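Local coordinates for putative ATP-grasp superfamily protein (Archaeoglobus fulgidus, PDB 3DF7) that is of unknown function but, as a member of the ATP-grasp superfamily, probably binds ATP and metal ions, at residues I137-T142 against G158-E163; F256-G261 against R277-R282. All blocks are in the same frame, centred on the assembly; numbering follows the deposited sequence.

Contact 1 of 2, residues I137-T142 against G158-E163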
ATOM      1  N   ILE A 137      -9.562  19.807  -2.012  1.00 14.85           N
ATOM      2  CA  ILE A 137      -9.160  19.237  -3.286  1.00 14.17           C
ATOM      3  C   ILE A 137     -10.167  18.134  -3.541  1.00 14.75           C
ATOM      4  O   ILE A 137     -10.851  17.694  -2.617  1.00 13.36           O
ATOM      5  CB  ILE A 137      -7.742  18.620  -3.235  1.00 15.13           C
ATOM      6  CG1 ILE A 137      -7.643  17.619  -2.080  1.00 14.53           C
ATOM      7  CG2 ILE A 137      -6.699  19.717  -3.088  1.00 14.76           C
ATOM      8  CD1 ILE A 137      -6.297  16.926  -1.994  1.00 17.90           C
ATOM      9  N   ILE A 138     -10.287  17.700  -4.786  1.00 13.49           N
ATOM     10  CA  ILE A 138     -11.214  16.624  -5.082  1.00 12.68           C
ATOM     11  C   ILE A 138     -10.414  15.372  -5.395  1.00 12.30           C
ATOM     12  O   ILE A 138      -9.257  15.451  -5.805  1.00 11.92           O
ATOM     13  CB  ILE A 138     -12.129  16.949  -6.282  1.00 13.41           C
ATOM     14  CG1 ILE A 138     -11.292  17.172  -7.546  1.00 12.13           C
ATOM     15  CG2 ILE A 138     -12.988  18.158  -5.962  1.00 12.60           C
ATOM     16  CD1 ILE A 138     -12.114  17.177  -8.818  1.00 13.99           C
ATOM     17  N   LYS A 139     -11.023  14.217  -5.167  1.00 12.64           N
ATOM     18  CA  LYS A 139     -10.370  12.950  -5.460  1.00 14.61           C
ATOM     19  C   LYS A 139     -11.424  11.875  -5.681  1.00 13.84           C
ATOM     20  O   LYS A 139     -12.509  11.931  -5.103  1.00 12.42           O
ATOM     21  CB  LYS A 139      -9.415  12.564  -4.325  1.00 17.43           C
ATOM     22  CG  LYS A 139     -10.051  12.403  -2.961  1.00 22.76           C
ATOM     23  CD  LYS A 139      -9.062  12.765  -1.849  1.00 26.05           C
ATOM     24  CE  LYS A 139      -7.764  11.979  -1.943  1.00 28.44           C
ATOM     25  NZ  LYS A 139      -6.778  12.420  -0.909  1.00 30.18           N
ATOM     26  N   PRO A 140     -11.130  10.897  -6.550  1.00 13.28           N
ATOM     27  CA  PRO A 140     -12.085   9.820  -6.829  1.00 12.95           C
ATOM     28  C   PRO A 140     -12.429   9.057  -5.555  1.00 13.36           C
ATOM     29  O   PRO A 140     -11.558   8.831  -4.716  1.00 13.47           O
ATOM     30  CB  PRO A 140     -11.335   8.946  -7.835  1.00 13.05           C
ATOM     31  CG  PRO A 140     -10.419   9.919  -8.526  1.00 14.50           C
ATOM     32  CD  PRO A 140      -9.912  10.741  -7.364  1.00 14.38           C
ATOM     33  N   ARG A 141     -13.694   8.671  -5.402  1.00 13.15           N
ATOM     34  CA  ARG A 141     -14.105   7.924  -4.217  1.00 16.49           C
ATOM     35  C   ARG A 141     -13.295   6.638  -4.099  1.00 18.48           C
ATOM     36  O   ARG A 141     -12.975   6.202  -2.997  1.00 17.56           O
ATOM     37  CB  ARG A 141     -15.608   7.607  -4.263  1.00 16.51           C
ATOM     38  CG  ARG A 141     -16.493   8.781  -3.847  1.00 19.50           C
ATOM     39  CD  ARG A 141     -17.986   8.430  -3.845  1.00 19.26           C
ATOM     40  NE  ARG A 141     -18.346   7.412  -2.857  1.00 18.46           N
ATOM     41  CZ  ARG A 141     -19.599   7.121  -2.512  1.00 18.67           C
ATOM     42  NH1 ARG A 141     -20.612   7.772  -3.072  1.00 17.44           N
ATOM     43  NH2 ARG A 141     -19.846   6.185  -1.611  1.00 16.94           N
ATOM     44  N   THR A 142     -12.956   6.036  -5.236  1.00 22.26           N
ATOM     45  CA  THR A 142     -12.158   4.811  -5.236  1.00 25.86           C
ATOM     46  C   THR A 142     -10.955   5.042  -6.145  1.00 28.62           C
ATOM     47  O   THR A 142     -11.109   5.300  -7.337  1.00 30.89           O
ATOM     48  CB  THR A 142     -12.947   3.598  -5.773  1.00 25.41           C
ATOM     49  OG1 THR A 142     -12.802   3.524  -7.197  1.00 24.52           O
ATOM     50  CG2 THR A 142     -14.424   3.723  -5.423  1.00 26.49           C
ATOM     51  N   GLY A 158     -18.879  10.772  -8.471  1.00 19.49           N
ATOM     52  CA  GLY A 158     -17.892   9.740  -8.205  1.00 19.58           C
ATOM     53  C   GLY A 158     -16.689  10.239  -7.423  1.00 17.79           C
ATOM     54  O   GLY A 158     -15.798   9.458  -7.098  1.00 18.64           O
ATOM     55  N   HIS A 159     -16.660  11.536  -7.125  1.00 16.44           N
ATOM     56  CA  HIS A 159     -15.558  12.132  -6.369  1.00 16.58           C
ATOM     57  C   HIS A 159     -16.030  12.642  -5.013  1.00 17.02           C
ATOM     58  O   HIS A 159     -17.229  12.759  -4.755  1.00 16.47           O
ATOM     59  CB  HIS A 159     -14.956  13.330  -7.115  1.00 16.58           C
ATOM     60  CG  HIS A 159     -14.050  12.966  -8.250  1.00 18.39           C
ATOM     61  ND1 HIS A 159     -14.488  12.302  -9.375  1.00 19.07           N
ATOM     62  CD2 HIS A 159     -12.733  13.210  -8.447  1.00 19.10           C
ATOM     63  CE1 HIS A 159     -13.482  12.156 -10.217  1.00 20.53           C
ATOM     64  NE2 HIS A 159     -12.404  12.698  -9.679  1.00 21.16           N
ATOM     65  N   ILE A 160     -15.074  12.942  -4.144  1.00 15.14           N
ATOM     66  CA  ILE A 160     -15.398  13.515  -2.849  1.00 14.71           C
ATOM     67  C   ILE A 160     -14.602  14.806  -2.771  1.00 14.01           C
ATOM     68  O   ILE A 160     -13.630  14.992  -3.509  1.00 13.15           O
ATOM     69  CB  ILE A 160     -14.968  12.625  -1.649  1.00 14.74           C
ATOM     70  CG1 ILE A 160     -13.453  12.405  -1.671  1.00 14.20           C
ATOM     71  CG2 ILE A 160     -15.725  11.314  -1.670  1.00 16.13           C
ATOM     72  CD1 ILE A 160     -12.890  11.912  -0.347  1.00 14.51           C
ATOM     73  N   ALA A 161     -15.039  15.704  -1.901  1.00 12.67           N
ATOM     74  CA  ALA A 161     -14.342  16.955  -1.678  1.00 12.17           C
ATOM     75  C   ALA A 161     -13.678  16.722  -0.331  1.00 12.12           C
ATOM     76  O   ALA A 161     -14.298  16.157   0.571  1.00 11.46           O
ATOM     77  CB  ALA A 161     -15.337  18.113  -1.586  1.00 10.99           C
ATOM     78  N   GLN A 162     -12.421  17.123  -0.192  1.00 12.14           N
ATOM     79  CA  GLN A 162     -11.743  16.925   1.077  1.00 13.30           C
ATOM     80  C   GLN A 162     -10.799  18.054   1.424  1.00 13.90           C
ATOM     81  O   GLN A 162      -9.953  18.455   0.621  1.00 13.46           O
ATOM     82  CB  GLN A 162     -10.981  15.599   1.090  1.00 16.33           C
ATOM     83  CG  GLN A 162     -10.381  15.271   2.456  1.00 19.98           C
ATOM     84  CD  GLN A 162      -9.852  13.854   2.540  1.00 22.35           C
ATOM     85  OE1 GLN A 162      -8.817  13.526   1.959  1.00 22.53           O
ATOM     86  NE2 GLN A 162     -10.571  12.999   3.261  1.00 24.61           N
ATOM     87  N   GLU A 163     -10.966  18.560   2.638  1.00 14.27           N
ATOM     88  CA  GLU A 163     -10.144  19.640   3.160  1.00 13.92           C
ATOM     89  C   GLU A 163      -8.666  19.345   2.943  1.00 13.85           C
ATOM     90  O   GLU A 163      -8.194  18.235   3.200  1.00 13.37           O
ATOM     91  CB  GLU A 163     -10.440  19.819   4.657  1.00 15.18           C
ATOM     92  CG  GLU A 163      -9.367  20.572   5.444  1.00 14.66           C
ATOM     93  CD  GLU A 163      -9.698  20.693   6.921  1.00 14.70           C
ATOM     94  OE1 GLU A 163     -10.336  19.773   7.468  1.00 14.38           O
ATOM     95  OE2 GLU A 163      -9.307  21.701   7.541  1.00 16.86           O
TER
HETATM   96  O   HOH W   1     -14.497   6.739  -7.646  1.00 32.30           O
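The imidazole of His-159 lies beside Pro-140, whose CA sits over one ring face, 3.9 Å from the ring centroid and only 15° off the normal, a CH-pi contact. Nearer the ring's end, Pro-140 CG approaches His-159 NE2 at 3.6 Å, while Ile-138 CD1 comes in obliquely near CD2. The pair belongs to the small three-stranded antiparallel sheet of the ATP-grasp domain: 159-163 is its middle strand and 136-140 an outer one. The partly disordered connection between them is probably the glycine-rich loop that covers the nucleotide in relatives.

Backbone bonds run in both directions within the hydrogen-bonded pairs Ile-137 with Gln-162 and Lys-139 with Ile-160; for instance, Ile-160 N gives its hydrogen to Lys-139 O at 2.9 Å. Ile-137, Lys-139, Ile-160 and Gln-162 share one face of the sheet, where Lys-111 and Trp-112 of helix 111-118 and Ile-243 of strand 240-246 pack. Lys-139 starts with CG between the backbone N and the carbonyl carbon (chi1 59°), which sets CG 3.6 Å from Ile-160 CG1. Its NZ stays 3.7 Å from Gln-162 OE1, while Gln-162 NE2 bonds to Thr-127.

Past Pro-140 the strand ends and the chain turns, and Arg-141 crosses Ile-160 at about a right angle, with Arg-141 CG tight against Ile-160 CG2 at 3.4 Å. This aliphatic contact leaves the charged end to a salt bridge with Asp-110. Gly-158 O closes the ladder as a double acceptor: it takes a nearly straight bond from Arg-141 N at 2.8 Å, and another from a water, 3.1 Å from that oxygen, which itself accepts from Thr-142 N.

Contact 2 of 2, residues F256-G261 against R277-R282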
ATOM      1  N   PHE A 256      12.317  -1.814   2.898  1.00 10.58           N
ATOM      2  CA  PHE A 256      12.576  -2.490   4.168  1.00 10.54           C
ATOM      3  C   PHE A 256      13.877  -3.294   4.284  1.00 11.66           C
ATOM      4  O   PHE A 256      14.592  -3.158   5.277  1.00  9.98           O
ATOM      5  CB  PHE A 256      11.372  -3.361   4.544  1.00  9.39           C
ATOM      6  CG  PHE A 256      10.141  -2.571   4.947  1.00  9.44           C
ATOM      7  CD1 PHE A 256      10.103  -1.184   4.827  1.00  7.52           C
ATOM      8  CD2 PHE A 256       9.018  -3.226   5.449  1.00  7.64           C
ATOM      9  CE1 PHE A 256       8.963  -0.460   5.201  1.00  7.71           C
ATOM     10  CE2 PHE A 256       7.877  -2.513   5.825  1.00  8.98           C
ATOM     11  CZ  PHE A 256       7.851  -1.126   5.701  1.00  8.25           C
ATOM     12  N   SER A 257      14.198  -4.118   3.288  1.00 11.29           N
ATOM     13  CA  SER A 257      15.429  -4.908   3.360  1.00 11.51           C
ATOM     14  C   SER A 257      16.675  -4.050   3.534  1.00 11.06           C
ATOM     15  O   SER A 257      17.501  -4.320   4.403  1.00  9.65           O
ATOM     16  CB  SER A 257      15.588  -5.785   2.115  1.00 15.06           C
ATOM     17  OG  SER A 257      14.665  -6.860   2.143  1.00 19.71           O
ATOM     18  N   ARG A 258      16.809  -3.019   2.708  1.00 10.10           N
ATOM     19  CA  ARG A 258      17.959  -2.131   2.796  1.00  9.81           C
ATOM     20  C   ARG A 258      17.904  -1.256   4.043  1.00 10.83           C
ATOM     21  O   ARG A 258      18.891  -1.132   4.763  1.00  9.60           O
ATOM     22  CB  ARG A 258      18.052  -1.251   1.541  1.00 10.05           C
ATOM     23  CG  ARG A 258      18.569  -1.990   0.309  1.00 10.63           C
ATOM     24  CD  ARG A 258      18.360  -1.181  -0.965  1.00 11.19           C
ATOM     25  NE  ARG A 258      19.052   0.103  -0.931  1.00 11.71           N
ATOM     26  CZ  ARG A 258      20.236   0.338  -1.489  1.00 15.06           C
ATOM     27  NH1 ARG A 258      20.874  -0.628  -2.142  1.00 16.80           N
ATOM     28  NH2 ARG A 258      20.784   1.541  -1.391  1.00 12.23           N
ATOM     29  N   ALA A 259      16.746  -0.660   4.309  1.00  9.47           N
ATOM     30  CA  ALA A 259      16.604   0.208   5.470  1.00 10.30           C
ATOM     31  C   ALA A 259      16.682  -0.485   6.830  1.00 10.94           C
ATOM     32  O   ALA A 259      17.306   0.037   7.755  1.00 10.91           O
ATOM     33  CB  ALA A 259      15.296   0.983   5.378  1.00  9.13           C
ATOM     34  N   TYR A 260      16.074  -1.661   6.948  1.00 10.35           N
ATOM     35  CA  TYR A 260      16.029  -2.353   8.233  1.00  9.93           C
ATOM     36  C   TYR A 260      16.695  -3.713   8.344  1.00 10.67           C
ATOM     37  O   TYR A 260      16.825  -4.250   9.452  1.00 11.79           O
ATOM     38  CB  TYR A 260      14.570  -2.496   8.670  1.00  8.43           C
ATOM     39  CG  TYR A 260      13.805  -1.193   8.687  1.00 10.79           C
ATOM     40  CD1 TYR A 260      14.274  -0.097   9.412  1.00  9.33           C
ATOM     41  CD2 TYR A 260      12.595  -1.062   8.002  1.00  9.75           C
ATOM     42  CE1 TYR A 260      13.556   1.094   9.458  1.00  9.48           C
ATOM     43  CE2 TYR A 260      11.869   0.126   8.044  1.00  9.43           C
ATOM     44  CZ  TYR A 260      12.356   1.199   8.775  1.00  8.76           C
ATOM     45  OH  TYR A 260      11.649   2.378   8.826  1.00 10.21           O
ATOM     46  N   GLY A 261      17.111  -4.273   7.215  1.00  9.57           N
ATOM     47  CA  GLY A 261      17.728  -5.584   7.246  1.00 10.35           C
ATOM     48  C   GLY A 261      16.665  -6.638   7.490  1.00  9.95           C
ATOM     49  O   GLY A 261      16.963  -7.752   7.917  1.00 10.18           O
ATOM     50  N   ARG A 277      19.187   2.117   8.246  1.00 10.66           N
ATOM     51  CA  ARG A 277      19.959   2.790   7.208  1.00 10.10           C
ATOM     52  C   ARG A 277      18.924   3.486   6.333  1.00 10.23           C
ATOM     53  O   ARG A 277      18.361   2.876   5.424  1.00  8.50           O
ATOM     54  CB  ARG A 277      20.733   1.748   6.397  1.00 11.34           C
ATOM     55  CG  ARG A 277      21.718   2.301   5.365  1.00 11.50           C
ATOM     56  CD  ARG A 277      22.283   1.141   4.554  1.00 15.07           C
ATOM     57  NE  ARG A 277      22.759   0.077   5.437  1.00 16.12           N
ATOM     58  CZ  ARG A 277      22.795  -1.211   5.110  1.00 18.24           C
ATOM     59  NH1 ARG A 277      22.382  -1.603   3.911  1.00 16.30           N
ATOM     60  NH2 ARG A 277      23.229  -2.108   5.987  1.00 15.81           N
ATOM     61  N   ARG A 278      18.672   4.760   6.619  1.00  9.11           N
ATOM     62  CA  ARG A 278      17.672   5.523   5.883  1.00  9.19           C
ATOM     63  C   ARG A 278      17.796   5.437   4.365  1.00  8.25           C
ATOM     64  O   ARG A 278      18.860   5.679   3.786  1.00  8.98           O
ATOM     65  CB  ARG A 278      17.684   6.987   6.328  1.00  8.06           C
ATOM     66  CG  ARG A 278      16.627   7.840   5.645  1.00  9.28           C
ATOM     67  CD  ARG A 278      16.495   9.220   6.296  1.00 12.82           C
ATOM     68  NE  ARG A 278      15.695   9.170   7.518  1.00 16.98           N
ATOM     69  CZ  ARG A 278      16.159   9.427   8.737  1.00 16.08           C
ATOM     70  NH1 ARG A 278      17.432   9.754   8.914  1.00 15.49           N
ATOM     71  NH2 ARG A 278      15.344   9.368   9.782  1.00 14.92           N
ATOM     72  N   GLN A 279      16.679   5.104   3.729  1.00  7.43           N
ATOM     73  CA  GLN A 279      16.617   4.958   2.280  1.00  8.04           C
ATOM     74  C   GLN A 279      15.645   5.943   1.650  1.00  7.79           C
ATOM     75  O   GLN A 279      14.701   6.398   2.296  1.00  6.20           O
ATOM     76  CB  GLN A 279      16.131   3.551   1.919  1.00  7.90           C
ATOM     77  CG  GLN A 279      16.984   2.428   2.463  1.00  7.63           C
ATOM     78  CD  GLN A 279      18.351   2.434   1.847  1.00  8.28           C
ATOM     79  OE1 GLN A 279      19.365   2.523   2.545  1.00 12.56           O
ATOM     80  NE2 GLN A 279      18.394   2.356   0.528  1.00  4.45           N
HETATM   81  N   MSE A 280      15.886   6.273   0.386  1.00  6.53           N
HETATM   82  CA  MSE A 280      14.959   7.117  -0.346  1.00  8.32           C
HETATM   83  C   MSE A 280      14.463   6.280  -1.514  1.00  8.35           C
HETATM   84  O   MSE A 280      15.261   5.767  -2.301  1.00  7.72           O
HETATM   85  CB  MSE A 280      15.610   8.390  -0.908  1.00  7.33           C
HETATM   86  CG  MSE A 280      14.648   9.158  -1.832  1.00 12.74           C
HETATM   87 SE   MSE A 280      15.280  10.850  -2.521  1.00 19.82          SE
HETATM   88  CE  MSE A 280      14.706  12.000  -1.063  1.00 12.19           C
ATOM     89  N   VAL A 281      13.149   6.120  -1.613  1.00  8.92           N
ATOM     90  CA  VAL A 281      12.565   5.382  -2.723  1.00  9.34           C
ATOM     91  C   VAL A 281      12.037   6.474  -3.647  1.00 10.59           C
ATOM     92  O   VAL A 281      11.398   7.415  -3.186  1.00 10.11           O
ATOM     93  CB  VAL A 281      11.378   4.486  -2.263  1.00 10.97           C
ATOM     94  CG1 VAL A 281      10.764   3.769  -3.465  1.00 10.15           C
ATOM     95  CG2 VAL A 281      11.852   3.462  -1.239  1.00 11.20           C
ATOM     96  N   ARG A 282      12.324   6.388  -4.939  1.00 10.91           N
ATOM     97  CA  ARG A 282      11.809   7.412  -5.834  1.00 11.38           C
ATOM     98  C   ARG A 282      11.510   6.888  -7.220  1.00 11.68           C
ATOM     99  O   ARG A 282      12.196   6.001  -7.735  1.00  9.89           O
ATOM    100  CB  ARG A 282      12.781   8.598  -5.930  1.00 13.97           C
ATOM    101  CG  ARG A 282      14.076   8.307  -6.662  1.00 13.70           C
ATOM    102  CD  ARG A 282      15.038   9.498  -6.597  1.00 16.03           C
ATOM    103  NE  ARG A 282      16.298   9.183  -7.259  1.00 12.88           N
ATOM    104  CZ  ARG A 282      17.412   9.903  -7.164  1.00 14.89           C
ATOM    105  NH1 ARG A 282      17.448  11.008  -6.425  1.00 12.37           N
ATOM    106  NH2 ARG A 282      18.500   9.500  -7.804  1.00 11.81           N
TER
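Gln-279 reaches from its strand to the helix carrying Arg-258 and Ala-259. Its CB points toward that helix, and CG, anti to the carbonyl carbon (chi1 -58°), rests 3.6 Å from Ala-259 N and 3.7 Å from Ala-259 CB. The chain then bends at chi2, bringing CD within 3.7 Å of Arg-258 CB. At the tip, the amide stands at the edge of the Arg-258 guanidinium, the two planes 70° apart. An alanine here would probably open a gap beside Ala-259 and leave the Arg-258 guanidinium without the amide at its edge, freer to turn, since its ion pair with Asp-303 is long and weak.

Just before the strand begins, Arg-277 N donates to Ala-259 O at 2.8 Å, and Ala-259 CA makes a C-H...O contact of 3.2 Å with Arg-277 O. Arg-258 O, buried here without a hydrogen-bond partner, lies 3.5 Å above one face of the Arg-277 guanidinium.

The short helix 256-260 thus lies against the start of strand 279-285, which runs between strands 194-200 and 297-303 in the large antiparallel sheet: Ala-259 touches Val-200, and Gln-279 touches Ile-301.

Overall arrangement
Both contacts are partly buried and sit on opposite sides of the chain's centre, their nearest atoms about 19 Å apart. Contact 1 joins two strands of the small sheet, so repeated backbone bonding dominates, and it covers 530 Å² against 256 Å² in contact 2. There a helix meets the beginning of a strand, with one backbone hydrogen bond and much of the work left to a glutamine and two arginines. Five of ten touching residues are buried in contact 1, two of four in contact 2. They share no element, but strand 240-246, which packs on contact 1, is an outer strand of the large sheet containing strand 279-285.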